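Local coordinates for uncharacterized hypothetical protein (Parabacteroides merdae, PDB 4EI0) that is of unknown function but belongs to the DUF4466 family and is built largely from antiparallel beta sheets, at residues W281-T284 with Y289-Y292; F168-E171 with V175-Y178; F129-K132 with V138-Y141. One frame throughout, in Å; residues are numbered along the deposited sequence.

Contact 1: residues W281-T284 with Y289-Y292; sequences WVET and YRAY
Glu283 and Arg290 form the charged part of this beta hairpin, their side chains lying side by side and pointing the same way. Glu283 OE1 takes both protons of a side-on grip, at 2.7 Å from Arg290 NE and 2.8 Å from Arg290 NH2. Carboxylate and guanidinium are nearly coplanar, 8° apart, and NE meets the anti lone pair. The extended glutamate (CG anti to the backbone N, chi1 -177°) runs beside the straight arginine chain to bring this about. On the same face, aromatic packing takes over: Tyr292 CD1 sits over one face of the Trp281 ring, 3.9 Å from Trp281 CD2, with the two ring planes inclined at 47°.

Backbone bonds set the antiparallel register. Val282 and Ala291 are a hydrogen-bonded pair, with Val282 N 2.8 Å from Ala291 O, and their apolar side chains share the other face. Towards the turn, Thr284 N gives a straight bond to Tyr289 O (2.9 Å), while Thr284 OG1 receives Tyr289 N at 3.1 Å and also bonds Asp286 within the connecting turn.

Tyr292 OH reaches Leu240 O, and Arg290 NH1 reaches Phe259 O in helix 256-261. Both strands are inner strands of a five-stranded antiparallel sheet, 289-299 at its centre, where strand 278-283 pairs on its far edge with 233-238 and strand 289-299 with 302-311.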
ATOM      1  N   TRP B 281     -13.195 -44.181 -10.110  1.00 42.63           N
ATOM      2  CA  TRP B 281     -11.825 -44.633  -9.794  1.00 42.56           C
ATOM      3  C   TRP B 281     -11.469 -45.735 -10.752  1.00 45.24           C
ATOM      4  O   TRP B 281     -12.259 -46.626 -10.956  1.00 49.29           O
ATOM      5  CB  TRP B 281     -11.718 -45.204  -8.419  1.00 48.42           C
ATOM      6  CG  TRP B 281     -11.972 -44.211  -7.311  1.00 43.25           C
ATOM      7  CD1 TRP B 281     -13.130 -44.052  -6.585  1.00 48.55           C
ATOM      8  CD2 TRP B 281     -11.029 -43.291  -6.728  1.00 44.47           C
ATOM      9  NE1 TRP B 281     -12.972 -43.101  -5.628  1.00 52.03           N
ATOM     10  CE2 TRP B 281     -11.734 -42.596  -5.670  1.00 40.44           C
ATOM     11  CE3 TRP B 281      -9.724 -42.962  -6.984  1.00 42.51           C
ATOM     12  CZ2 TRP B 281     -11.132 -41.640  -4.892  1.00 41.64           C
ATOM     13  CZ3 TRP B 281      -9.135 -41.959  -6.214  1.00 46.39           C
ATOM     14  CH2 TRP B 281      -9.838 -41.309  -5.187  1.00 46.61           C
ATOM     15  N   VAL B 282     -10.253 -45.704 -11.282  1.00 41.14           N
ATOM     16  CA  VAL B 282      -9.817 -46.621 -12.344  1.00 41.44           C
ATOM     17  C   VAL B 282      -8.490 -47.234 -11.947  1.00 48.53           C
ATOM     18  O   VAL B 282      -7.649 -46.565 -11.352  1.00 41.23           O
ATOM     19  CB  VAL B 282      -9.670 -45.832 -13.659  1.00 42.31           C
ATOM     20  CG1 VAL B 282      -8.970 -46.622 -14.720  1.00 44.54           C
ATOM     21  CG2 VAL B 282     -11.052 -45.399 -14.120  1.00 45.00           C
ATOM     22  N   GLU B 283      -8.294 -48.509 -12.306  1.00 44.28           N
ATOM     23  CA  GLU B 283      -6.957 -49.131 -12.267  1.00 45.05           C
ATOM     24  C   GLU B 283      -6.730 -49.840 -13.582  1.00 43.35           C
ATOM     25  O   GLU B 283      -7.597 -50.595 -14.016  1.00 42.32           O
ATOM     26  CB  GLU B 283      -6.833 -50.115 -11.104  1.00 46.89           C
ATOM     27  CG  GLU B 283      -5.435 -50.762 -10.959  1.00 51.96           C
ATOM     28  CD  GLU B 283      -5.370 -51.713  -9.780  1.00 57.23           C
ATOM     29  OE1 GLU B 283      -5.265 -51.224  -8.646  1.00 60.01           O
ATOM     30  OE2 GLU B 283      -5.509 -52.934  -9.966  1.00 61.14           O
ATOM     31  N   THR B 284      -5.592 -49.582 -14.228  1.00 47.10           N
ATOM     32  CA  THR B 284      -5.355 -50.127 -15.559  1.00 46.85           C
ATOM     33  C   THR B 284      -5.086 -51.603 -15.450  1.00 53.19           C
ATOM     34  O   THR B 284      -4.700 -52.107 -14.359  1.00 45.89           O
ATOM     35  CB  THR B 284      -4.184 -49.459 -16.286  1.00 42.62           C
ATOM     36  OG1 THR B 284      -3.026 -49.514 -15.474  1.00 45.41           O
ATOM     37  CG2 THR B 284      -4.473 -48.005 -16.526  1.00 41.25           C
ATOM     38  N   TYR B 289      -1.158 -48.103 -13.377  1.00 41.49           N
ATOM     39  CA  TYR B 289      -1.673 -46.784 -13.015  1.00 43.55           C
ATOM     40  C   TYR B 289      -3.059 -46.912 -12.363  1.00 41.93           C
ATOM     41  O   TYR B 289      -3.841 -47.810 -12.708  1.00 40.76           O
ATOM     42  CB  TYR B 289      -1.798 -45.890 -14.259  1.00 48.73           C
ATOM     43  CG  TYR B 289      -0.508 -45.467 -14.983  1.00 47.27           C
ATOM     44  CD1 TYR B 289       0.244 -44.378 -14.552  1.00 45.03           C
ATOM     45  CD2 TYR B 289      -0.080 -46.136 -16.136  1.00 51.93           C
ATOM     46  CE1 TYR B 289       1.404 -43.994 -15.228  1.00 49.19           C
ATOM     47  CE2 TYR B 289       1.082 -45.764 -16.815  1.00 58.39           C
ATOM     48  CZ  TYR B 289       1.821 -44.695 -16.356  1.00 48.18           C
ATOM     49  OH  TYR B 289       2.936 -44.336 -17.058  1.00 78.14           O
ATOM     50  N   ARG B 290      -3.329 -46.001 -11.424  1.00 37.77           N
ATOM     51  CA  ARG B 290      -4.658 -45.716 -10.963  1.00 39.05           C
ATOM     52  C   ARG B 290      -5.017 -44.310 -11.339  1.00 45.14           C
ATOM     53  O   ARG B 290      -4.135 -43.478 -11.533  1.00 42.54           O
ATOM     54  CB  ARG B 290      -4.742 -45.895  -9.476  1.00 42.31           C
ATOM     55  CG  ARG B 290      -4.837 -47.339  -9.104  1.00 49.56           C
ATOM     56  CD  ARG B 290      -4.801 -47.476  -7.595  1.00 49.63           C
ATOM     57  NE  ARG B 290      -4.916 -48.868  -7.280  1.00 47.79           N
ATOM     58  CZ  ARG B 290      -5.021 -49.342  -6.051  1.00 61.68           C
ATOM     59  NH1 ARG B 290      -5.000 -48.555  -4.963  1.00 62.75           N
ATOM     60  NH2 ARG B 290      -5.139 -50.639  -5.925  1.00 55.89           N
ATOM     61  N   ALA B 291      -6.303 -44.033 -11.476  1.00 42.69           N
ATOM     62  CA  ALA B 291      -6.711 -42.679 -11.883  1.00 39.57           C
ATOM     63  C   ALA B 291      -8.080 -42.401 -11.293  1.00 43.57           C
ATOM     64  O   ALA B 291      -8.805 -43.333 -10.890  1.00 40.93           O
ATOM     65  CB  ALA B 291      -6.763 -42.579 -13.395  1.00 36.08           C
ATOM     66  N   TYR B 292      -8.444 -41.128 -11.271  1.00 41.25           N
ATOM     67  CA  TYR B 292      -9.790 -40.713 -10.926  1.00 37.26           C
ATOM     68  C   TYR B 292     -10.244 -39.834 -12.069  1.00 34.89           C
ATOM     69  O   TYR B 292      -9.596 -38.800 -12.376  1.00 38.65           O
ATOM     70  CB  TYR B 292      -9.836 -39.945  -9.570  1.00 41.81           C
ATOM     71  CG  TYR B 292     -11.219 -39.444  -9.220  1.00 43.84           C
ATOM     72  CD1 TYR B 292     -12.245 -40.345  -8.962  1.00 44.45           C
ATOM     73  CD2 TYR B 292     -11.521 -38.102  -9.193  1.00 41.31           C
ATOM     74  CE1 TYR B 292     -13.533 -39.927  -8.674  1.00 47.07           C
ATOM     75  CE2 TYR B 292     -12.823 -37.667  -8.880  1.00 45.13           C
ATOM     76  CZ  TYR B 292     -13.827 -38.577  -8.674  1.00 46.49           C
ATOM     77  OH  TYR B 292     -15.114 -38.183  -8.336  1.00 51.62           O
TER

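Contact 2: residues F168-E171 with V175-Y178; sequences FLNE and VHIY
Tyr178 OH has two polar partners: Asn170 ND2 donates to it at 3.0 Å, and Lys192 NZ bonds it as well. The Asn170 bond is nearly straight, 169° at the hydrogen, and the hydroxyl oxygen lies almost in the amide plane, while that plane stands at 84° to the tyrosine ring. Asn170 and Tyr178 approach from opposite directions. The amide is held at both ends, since OD1 takes a bond from Lys192 and ND2 gives a second one to Glu173, which is likely to fix the way the amide is turned. On its way to the hydroxyl, Asn170 ND2 passes 3.5 Å from His176 CB; the imidazole ND1 itself pairs with Glu173.

These polar groups lie at the connection of a beta hairpin, between the consecutive antiparallel strands 165-167 and 176-178, the latter outermost in its five-stranded sheet within the chain. Backbone bonds between His176 and Ser167 and between Tyr178 and Tyr165 pair the strands, whereas 168-171 has already left its strand. An alanine in place of Asn170 would probably leave Tyr178 OH and Lys192 each short of a partner and set the side chain of Glu173 freer to turn.

Where the two ends of the loop come together the contact is apolar. Val175 CG2, anti to the backbone N (CG1 at chi1 73°), packs against the Phe168 ring, 3.8 Å from Phe168 CE1, the two side chains pointing the same way. Backbone oxygens of Phe168 and Asn170 both accept from Arg309 NH1.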
ATOM      1  N   PHE B 168      -4.947 -44.129 -20.328  1.00 45.61           N
ATOM      2  CA  PHE B 168      -4.230 -43.666 -19.154  1.00 43.46           C
ATOM      3  C   PHE B 168      -2.769 -44.083 -19.222  1.00 45.62           C
ATOM      4  O   PHE B 168      -2.104 -44.066 -18.198  1.00 43.93           O
ATOM      5  CB  PHE B 168      -4.869 -44.263 -17.859  1.00 49.15           C
ATOM      6  CG  PHE B 168      -6.330 -43.949 -17.706  1.00 44.89           C
ATOM      7  CD1 PHE B 168      -6.753 -42.723 -17.207  1.00 43.80           C
ATOM      8  CD2 PHE B 168      -7.273 -44.848 -18.106  1.00 41.58           C
ATOM      9  CE1 PHE B 168      -8.087 -42.440 -17.087  1.00 41.47           C
ATOM     10  CE2 PHE B 168      -8.609 -44.568 -18.008  1.00 45.13           C
ATOM     11  CZ  PHE B 168      -9.021 -43.376 -17.502  1.00 43.81           C
ATOM     12  N   LEU B 169      -2.234 -44.360 -20.416  1.00 52.01           N
ATOM     13  CA  LEU B 169      -0.868 -44.937 -20.528  1.00 44.26           C
ATOM     14  C   LEU B 169       0.205 -44.038 -21.072  1.00 55.08           C
ATOM     15  O   LEU B 169       1.353 -44.434 -21.102  1.00 46.27           O
ATOM     16  CB  LEU B 169      -0.913 -46.247 -21.365  1.00 56.96           C
ATOM     17  CG  LEU B 169      -1.945 -47.306 -20.853  1.00 60.04           C
ATOM     18  CD1 LEU B 169      -2.055 -48.618 -21.642  1.00 61.08           C
ATOM     19  CD2 LEU B 169      -1.620 -47.614 -19.384  1.00 54.09           C
ATOM     20  N   ASN B 170      -0.122 -42.825 -21.495  1.00 45.16           N
ATOM     21  CA  ASN B 170       0.857 -41.992 -22.098  1.00 42.41           C
ATOM     22  C   ASN B 170       1.729 -41.306 -21.032  1.00 47.88           C
ATOM     23  O   ASN B 170       1.237 -40.872 -19.990  1.00 50.07           O
ATOM     24  CB  ASN B 170       0.189 -40.934 -22.988  1.00 46.29           C
ATOM     25  CG  ASN B 170      -0.334 -41.478 -24.294  1.00 43.59           C
ATOM     26  OD1 ASN B 170      -0.087 -42.622 -24.684  1.00 54.96           O
ATOM     27  ND2 ASN B 170      -1.074 -40.646 -24.994  1.00 54.15           N
ATOM     28  N   GLU B 171       3.020 -41.138 -21.323  1.00 41.47           N
ATOM     29  CA  GLU B 171       3.958 -40.428 -20.439  1.00 49.92           C
ATOM     30  C   GLU B 171       3.479 -39.001 -20.176  1.00 44.27           C
ATOM     31  O   GLU B 171       3.138 -38.251 -21.105  1.00 51.11           O
ATOM     32  CB  GLU B 171       5.343 -40.178 -21.061  1.00 65.55           C
ATOM     33  CG  GLU B 171       6.278 -41.195 -21.620  1.00 86.92           C
ATOM     34  CD  GLU B 171       7.562 -40.420 -21.976  1.00 78.29           C
ATOM     35  OE1 GLU B 171       7.753 -39.906 -23.132  1.00 51.91           O
ATOM     36  OE2 GLU B 171       8.344 -40.239 -21.023  1.00 51.59           O
ATOM     37  N   VAL B 175      -4.597 -38.521 -18.836  1.00 39.23           N
ATOM     38  CA  VAL B 175      -5.471 -39.244 -19.785  1.00 41.63           C
ATOM     39  C   VAL B 175      -5.252 -38.639 -21.129  1.00 38.68           C
ATOM     40  O   VAL B 175      -4.896 -37.442 -21.202  1.00 42.84           O
ATOM     41  CB  VAL B 175      -6.975 -39.141 -19.413  1.00 38.08           C
ATOM     42  CG1 VAL B 175      -7.538 -37.765 -19.697  1.00 42.77           C
ATOM     43  CG2 VAL B 175      -7.749 -40.215 -20.151  1.00 39.80           C
ATOM     44  N   HIS B 176      -5.468 -39.425 -22.171  1.00 45.46           N
ATOM     45  CA  HIS B 176      -5.509 -38.910 -23.541  1.00 46.58           C
ATOM     46  C   HIS B 176      -6.720 -39.457 -24.213  1.00 46.17           C
ATOM     47  O   HIS B 176      -7.011 -40.625 -24.067  1.00 48.38           O
ATOM     48  CB  HIS B 176      -4.230 -39.298 -24.304  1.00 42.98           C
ATOM     49  CG  HIS B 176      -4.132 -38.667 -25.687  1.00 51.91           C
ATOM     50  ND1 HIS B 176      -3.566 -37.456 -25.907  1.00 54.36           N
ATOM     51  CD2 HIS B 176      -4.637 -39.087 -26.902  1.00 53.72           C
ATOM     52  CE1 HIS B 176      -3.648 -37.175 -27.232  1.00 47.70           C
ATOM     53  NE2 HIS B 176      -4.329 -38.147 -27.821  1.00 54.89           N
ATOM     54  N   ILE B 177      -7.446 -38.616 -24.947  1.00 44.99           N
ATOM     55  CA  ILE B 177      -8.653 -39.032 -25.670  1.00 45.66           C
ATOM     56  C   ILE B 177      -8.283 -39.193 -27.142  1.00 49.66           C
ATOM     57  O   ILE B 177      -7.953 -38.234 -27.804  1.00 49.89           O
ATOM     58  CB  ILE B 177      -9.816 -37.988 -25.576  1.00 50.08           C
ATOM     59  CG1 ILE B 177     -10.030 -37.446 -24.140  1.00 51.15           C
ATOM     60  CG2 ILE B 177     -11.067 -38.593 -26.138  1.00 41.73           C
ATOM     61  CD1 ILE B 177     -10.264 -38.496 -23.085  1.00 47.68           C
ATOM     62  N   TYR B 178      -8.335 -40.427 -27.609  1.00 45.32           N
ATOM     63  CA  TYR B 178      -8.134 -40.831 -28.990  1.00 56.65           C
ATOM     64  C   TYR B 178      -9.506 -40.935 -29.593  1.00 57.45           C
ATOM     65  O   TYR B 178     -10.450 -41.236 -28.898  1.00 55.34           O
ATOM     66  CB  TYR B 178      -7.452 -42.220 -29.060  1.00 46.13           C
ATOM     67  CG  TYR B 178      -5.985 -42.146 -28.678  1.00 57.40           C
ATOM     68  CD1 TYR B 178      -5.076 -41.466 -29.496  1.00 52.35           C
ATOM     69  CD2 TYR B 178      -5.517 -42.667 -27.483  1.00 56.04           C
ATOM     70  CE1 TYR B 178      -3.739 -41.343 -29.135  1.00 49.61           C
ATOM     71  CE2 TYR B 178      -4.163 -42.547 -27.118  1.00 55.72           C
ATOM     72  CZ  TYR B 178      -3.282 -41.897 -27.962  1.00 59.60           C
ATOM     73  OH  TYR B 178      -1.957 -41.767 -27.634  1.00 59.69           O
TER

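Contact 3: residues F129-K132 with V138-Y141; sequences FSVK and VAEY
The Phe129 ring presents its edge to Tyr141 O, which lies near the ring plane, 3.6 Å from Phe129 CD1. Tyr40 and Phe38 of strand 35-43 also meet this ring, at about 35° and 55° between planes. The carbonyl at the ring edge has a firmer partner in the backbone, for Phe129 N donates to Tyr141 O at 2.8 Å. Tyr141 N returns a bond of the same length to Phe129 O, making a complete hydrogen-bonded pair.

Two residues along, Val131 and Ala139 repeat the pattern, with Val131 N 3.0 Å from Ala139 O. Their side chains share the face of Phe129: Val131 CG1, set between the backbone N and the carbonyl carbon (chi1 55°), reaches Ala139 CB at 3.6 Å. On the other face Lys132 CG and Val138 CG1 lie alongside at 4.2 Å, and Glu140 turns away to a salt bridge with Lys142.

This antiparallel hairpin ends a five-stranded sheet, strand 138-147 being outermost within the chain. Its chemistry is divided accordingly: backbone bonds fix the register, and the face of Phe129, Val131, Ala139 and Tyr141 packs on strands 17-22 and 35-43 of another sheet, while the other face carries Ser130, Lys132, Glu140 and the exposed Val138, and is mostly polar and turned to solvent.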
ATOM      1  N   PHE B 129      14.859 -17.110  -0.118  1.00 41.00           N
ATOM      2  CA  PHE B 129      14.519 -15.745  -0.600  1.00 48.09           C
ATOM      3  C   PHE B 129      15.498 -14.762   0.023  1.00 50.62           C
ATOM      4  O   PHE B 129      15.911 -14.945   1.182  1.00 48.93           O
ATOM      5  CB  PHE B 129      13.124 -15.310  -0.160  1.00 42.37           C
ATOM      6  CG  PHE B 129      11.991 -16.131  -0.733  1.00 42.73           C
ATOM      7  CD1 PHE B 129      11.679 -17.366  -0.220  1.00 47.92           C
ATOM      8  CD2 PHE B 129      11.284 -15.680  -1.843  1.00 45.74           C
ATOM      9  CE1 PHE B 129      10.654 -18.115  -0.751  1.00 45.56           C
ATOM     10  CE2 PHE B 129      10.264 -16.435  -2.378  1.00 44.78           C
ATOM     11  CZ  PHE B 129       9.945 -17.652  -1.828  1.00 48.57           C
ATOM     12  N   SER B 130      15.881 -13.733  -0.724  1.00 47.12           N
ATOM     13  CA  SER B 130      16.796 -12.711  -0.175  1.00 46.34           C
ATOM     14  C   SER B 130      16.566 -11.378  -0.835  1.00 43.72           C
ATOM     15  O   SER B 130      15.924 -11.282  -1.906  1.00 44.30           O
ATOM     16  CB  SER B 130      18.243 -13.133  -0.345  1.00 48.56           C
ATOM     17  OG  SER B 130      18.543 -13.375  -1.702  1.00 49.85           O
ATOM     18  N   VAL B 131      17.032 -10.333  -0.159  1.00 42.47           N
ATOM     19  CA  VAL B 131      16.764  -8.944  -0.502  1.00 43.41           C
ATOM     20  C   VAL B 131      18.025  -8.096  -0.237  1.00 48.00           C
ATOM     21  O   VAL B 131      18.759  -8.372   0.701  1.00 42.63           O
ATOM     22  CB  VAL B 131      15.536  -8.369   0.284  1.00 45.22           C
ATOM     23  CG1 VAL B 131      15.705  -8.539   1.797  1.00 49.58           C
ATOM     24  CG2 VAL B 131      15.261  -6.911  -0.088  1.00 51.11           C
ATOM     25  N   LYS B 132      18.247  -7.085  -1.065  1.00 39.86           N
ATOM     26  CA  LYS B 132      19.275  -6.061  -0.857  1.00 50.59           C
ATOM     27  C   LYS B 132      18.621  -4.669  -0.804  1.00 51.40           C
ATOM     28  O   LYS B 132      17.724  -4.399  -1.584  1.00 45.67           O
ATOM     29  CB  LYS B 132      20.278  -6.068  -2.026  1.00 45.83           C
ATOM     30  CG  LYS B 132      21.112  -7.353  -2.174  1.00 57.19           C
ATOM     31  CD  LYS B 132      22.092  -7.218  -3.361  1.00 67.03           C
ATOM     32  CE  LYS B 132      22.533  -8.520  -4.012  1.00 78.11           C
ATOM     33  NZ  LYS B 132      23.864  -9.049  -3.604  1.00 65.33           N
ATOM     34  N   VAL B 138      21.503  -6.474   3.750  1.00 51.94           N
ATOM     35  CA  VAL B 138      20.896  -7.675   3.116  1.00 54.23           C
ATOM     36  C   VAL B 138      19.968  -8.392   4.138  1.00 53.39           C
ATOM     37  O   VAL B 138      20.111  -8.171   5.315  1.00 57.61           O
ATOM     38  CB  VAL B 138      21.997  -8.636   2.627  1.00 55.82           C
ATOM     39  CG1 VAL B 138      22.862  -7.952   1.557  1.00 55.17           C
ATOM     40  CG2 VAL B 138      22.858  -9.093   3.798  1.00 50.53           C
ATOM     41  N   ALA B 139      18.975  -9.182   3.686  1.00 51.09           N
ATOM     42  CA  ALA B 139      18.195 -10.084   4.550  1.00 46.62           C
ATOM     43  C   ALA B 139      17.859 -11.345   3.765  1.00 43.66           C
ATOM     44  O   ALA B 139      17.943 -11.348   2.540  1.00 51.09           O
ATOM     45  CB  ALA B 139      16.905  -9.459   5.069  1.00 42.68           C
ATOM     46  N   GLU B 140      17.451 -12.394   4.483  1.00 44.66           N
ATOM     47  CA  GLU B 140      17.245 -13.710   3.880  1.00 52.67           C
ATOM     48  C   GLU B 140      16.147 -14.421   4.623  1.00 52.16           C
ATOM     49  O   GLU B 140      15.940 -14.135   5.791  1.00 49.23           O
ATOM     50  CB  GLU B 140      18.559 -14.540   3.903  1.00 53.10           C
ATOM     51  CG  GLU B 140      18.461 -15.926   4.513  1.00 72.72           C
ATOM     52  CD  GLU B 140      19.752 -16.708   4.358  1.00 98.43           C
ATOM     53  OE1 GLU B 140      20.810 -16.208   4.801  1.00 95.96           O
ATOM     54  OE2 GLU B 140      19.708 -17.820   3.784  1.00 82.31           O
ATOM     55  N   TYR B 141      15.423 -15.301   3.931  1.00 45.92           N
ATOM     56  CA  TYR B 141      14.306 -16.047   4.500  1.00 48.71           C
ATOM     57  C   TYR B 141      14.144 -17.360   3.752  1.00 45.28           C
ATOM     58  O   TYR B 141      14.009 -17.345   2.540  1.00 47.06           O
ATOM     59  CB  TYR B 141      13.001 -15.255   4.392  1.00 45.72           C
ATOM     60  CG  TYR B 141      11.918 -15.704   5.347  1.00 47.74           C
ATOM     61  CD1 TYR B 141      11.118 -16.804   5.066  1.00 50.06           C
ATOM     62  CD2 TYR B 141      11.710 -15.033   6.557  1.00 50.31           C
ATOM     63  CE1 TYR B 141      10.142 -17.222   5.960  1.00 50.71           C
ATOM     64  CE2 TYR B 141      10.742 -15.446   7.441  1.00 59.91           C
ATOM     65  CZ  TYR B 141       9.973 -16.516   7.130  1.00 57.64           C
ATOM     66  OH  TYR B 141       9.060 -16.872   8.022  1.00 65.04           O
TER

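Overall arrangement
Followed from the N terminus, the chain closes its three contacts in series, and none nests within or crosses another. Contact 3 comes first, a hairpin joining strands 124-133 and 138-147 at one end of an elongated molecule. Contact 2 then closes the short loop after strand 165-167, and contact 1 closes the later hairpin of strands 278-283 and 289-299. Contacts 1 and 2 are neighbours, their centres about 12 Å apart: Phe168 packs on Ala291 and Val282, and Leu169 on Tyr289, tying one sheet to the next. Contact 3 stands on the opposite side of the chain's centre, about 44 Å from either of them between centres.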